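Long-range contact in metallopeptidase family protein (Thermus thermophilus, PDB 2EJQ), which is of unknown function but probably acts as a metal-binding metallopeptidase of the zincin-like family: residues F31-K35 / Y71-E77. The protein carries 1 engineered substitution. Sequence-based numbering, arbitrary orientation.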
loop_
_atom_site.group_PDB
_atom_site.type_symbol
_atom_site.label_atom_id
_atom_site.label_comp_id
_atom_site.label_asym_id
_atom_site.label_seq_id
_atom_site.Cartn_x
_atom_site.Cartn_y
_atom_site.Cartn_z
ATOM N N PHE A 31 -2.676 -0.023 -8.458
ATOM C CA PHE A 31 -3.376 -0.875 -9.405
ATOM C C PHE A 31 -4.792 -0.369 -9.615
ATOM O O PHE A 31 -5.416 0.163 -8.688
ATOM C CB PHE A 31 -3.402 -2.320 -8.902
ATOM C CG PHE A 31 -2.042 -2.877 -8.622
ATOM C CD1 PHE A 31 -1.440 -2.684 -7.380
ATOM C CD2 PHE A 31 -1.331 -3.542 -9.618
ATOM C CE1 PHE A 31 -0.153 -3.142 -7.134
ATOM C CE2 PHE A 31 -0.030 -4.006 -9.382
ATOM C CZ PHE A 31 0.558 -3.804 -8.136
ATOM N N PRO A 32 -5.319 -0.523 -10.843
ATOM C CA PRO A 32 -6.674 -0.078 -11.188
ATOM C C PRO A 32 -7.759 -0.972 -10.600
ATOM O O PRO A 32 -8.887 -0.532 -10.365
ATOM C CB PRO A 32 -6.693 -0.154 -12.717
ATOM C CG PRO A 32 -5.223 -0.208 -13.120
ATOM C CD PRO A 32 -4.635 -1.058 -12.033
ATOM N N GLU A 33 -7.421 -2.234 -10.368
ATOM C CA GLU A 33 -8.406 -3.178 -9.867
ATOM C C GLU A 33 -8.787 -2.995 -8.405
ATOM O O GLU A 33 -8.082 -2.334 -7.631
ATOM C CB GLU A 33 -7.929 -4.620 -10.081
ATOM C CG GLU A 33 -7.589 -4.988 -11.521
ATOM C CD GLU A 33 -6.230 -4.454 -11.959
ATOM O OE1 GLU A 33 -5.336 -4.307 -11.095
ATOM O OE2 GLU A 33 -6.051 -4.199 -13.170
ATOM N N ALA A 34 -9.924 -3.592 -8.046
ATOM C CA ALA A 34 -10.438 -3.558 -6.682
ATOM C C ALA A 34 -10.026 -4.867 -6.031
ATOM O O ALA A 34 -9.713 -5.832 -6.722
ATOM C CB ALA A 34 -11.950 -3.450 -6.694
ATOM N N LYS A 35 -10.022 -4.913 -4.707
ATOM C CA LYS A 35 -9.670 -6.144 -4.040
ATOM C C LYS A 35 -10.549 -6.360 -2.830
ATOM O O LYS A 35 -10.408 -5.679 -1.808
ATOM C CB LYS A 35 -8.198 -6.152 -3.620
ATOM C CG LYS A 35 -7.774 -7.448 -2.936
ATOM C CD LYS A 35 -6.258 -7.579 -2.830
ATOM C CE LYS A 35 -5.868 -8.919 -2.192
ATOM N NZ LYS A 35 -4.389 -9.137 -2.136
ATOM N N TYR A 71 -5.176 -0.118 -4.213
ATOM C CA TYR A 71 -6.154 -0.621 -5.166
ATOM C C TYR A 71 -7.177 0.470 -5.472
ATOM O O TYR A 71 -8.085 0.719 -4.681
ATOM C CB TYR A 71 -6.835 -1.854 -4.577
ATOM C CG TYR A 71 -5.843 -2.943 -4.239
ATOM C CD1 TYR A 71 -5.166 -3.625 -5.249
ATOM C CD2 TYR A 71 -5.533 -3.253 -2.911
ATOM C CE1 TYR A 71 -4.210 -4.578 -4.953
ATOM C CE2 TYR A 71 -4.576 -4.208 -2.607
ATOM C CZ TYR A 71 -3.916 -4.865 -3.635
ATOM O OH TYR A 71 -2.946 -5.795 -3.350
ATOM N N TYR A 72 -7.019 1.118 -6.621
ATOM C CA TYR A 72 -7.930 2.180 -7.023
ATOM C C TYR A 72 -9.381 1.707 -7.071
ATOM O O TYR A 72 -10.285 2.429 -6.655
ATOM C CB TYR A 72 -7.514 2.742 -8.381
ATOM C CG TYR A 72 -8.443 3.812 -8.909
ATOM C CD1 TYR A 72 -8.616 5.009 -8.218
ATOM C CD2 TYR A 72 -9.145 3.630 -10.104
ATOM C CE1 TYR A 72 -9.459 6.000 -8.699
ATOM C CE2 TYR A 72 -9.997 4.618 -10.600
ATOM C CZ TYR A 72 -10.147 5.805 -9.891
ATOM O OH TYR A 72 -10.951 6.815 -10.375
ATOM N N GLY A 73 -9.602 0.492 -7.559
ATOM C CA GLY A 73 -10.957 -0.031 -7.634
ATOM C C GLY A 73 -11.634 -0.155 -6.278
ATOM O O GLY A 73 -12.849 0.030 -6.161
ATOM N N SER A 74 -10.860 -0.488 -5.246
ATOM C CA SER A 74 -11.422 -0.612 -3.908
ATOM C C SER A 74 -11.876 0.751 -3.405
ATOM O O SER A 74 -12.898 0.847 -2.735
ATOM C CB SER A 74 -10.400 -1.204 -2.942
ATOM O OG SER A 74 -10.142 -2.553 -3.253
ATOM N N PHE A 75 -11.108 1.795 -3.721
ATOM C CA PHE A 75 -11.451 3.160 -3.321
ATOM C C PHE A 75 -12.781 3.582 -3.964
ATOM O O PHE A 75 -13.628 4.204 -3.318
ATOM C CB PHE A 75 -10.357 4.159 -3.747
ATOM C CG PHE A 75 -9.142 4.188 -2.834
ATOM C CD1 PHE A 75 -8.166 3.198 -2.916
ATOM C CD2 PHE A 75 -8.973 5.220 -1.903
ATOM C CE1 PHE A 75 -7.045 3.229 -2.095
ATOM C CE2 PHE A 75 -7.845 5.260 -1.070
ATOM C CZ PHE A 75 -6.883 4.266 -1.166
ATOM N N LEU A 76 -12.942 3.261 -5.246
ATOM C CA LEU A 76 -14.157 3.598 -5.976
ATOM C C LEU A 76 -15.362 2.913 -5.353
ATOM O O LEU A 76 -16.389 3.548 -5.123
ATOM C CB LEU A 76 -14.034 3.188 -7.452
ATOM C CG LEU A 76 -13.207 4.139 -8.311
ATOM C CD1 LEU A 76 -13.066 3.595 -9.720
ATOM C CD2 LEU A 76 -13.884 5.493 -8.332
ATOM N N GLU A 77 -15.226 1.621 -5.067
ATOM C CA GLU A 77 -16.317 0.864 -4.468
ATOM C C GLU A 77 -16.801 1.503 -3.169
ATOM O O GLU A 77 -18.001 1.643 -2.951
ATOM C CB GLU A 77 -15.882 -0.581 -4.192
ATOM C CG GLU A 77 -15.666 -1.449 -5.437
ATOM C CD GLU A 77 -16.947 -1.724 -6.219
ATOM O OE1 GLU A 77 -18.044 -1.542 -5.651
ATOM O OE2 GLU A 77 -16.855 -2.135 -7.399
#
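At F31, the last residue of strand 27-31, a parallel bridge to Y71 (CA-CA 5.1 Å) places both rings on one sheet face, where F31 CD1 approaches Y71 CE1 at 4.1 Å. The pairing is carried by a hydrogen bond from Y72 N to F31 O (2.8 Å, 158°). P32 and E33 direct their CA-CB bonds away and present backbone; E33 O accepts a weak hydrogen bond from G73 N (3.2 Å, 137°). A34 CB lies 3.3 Å from G73 C, and a CB modelled on G73 would clash with A34 N, so glycine permits this approach. K35 N donates to S74 OG (2.8 Å, 162°), while K35 CB makes a CH-pi contact 4.0 Å from the Y71 ring centroid, 12° off its normal. E48 OE2, on strand 47-50, takes a salt bridge from K35 NZ and a hydrogen bond with Y71 OH. The helix begun at Y72 carries L76, a Mg(2+)-binding residue without ion here and not touching 31-35. Geometrically, edge strand 27-31 and central strand 67-71 end together, one entering a loop, the other a helix N-capped by Y71, consistent with a zincin-like fold.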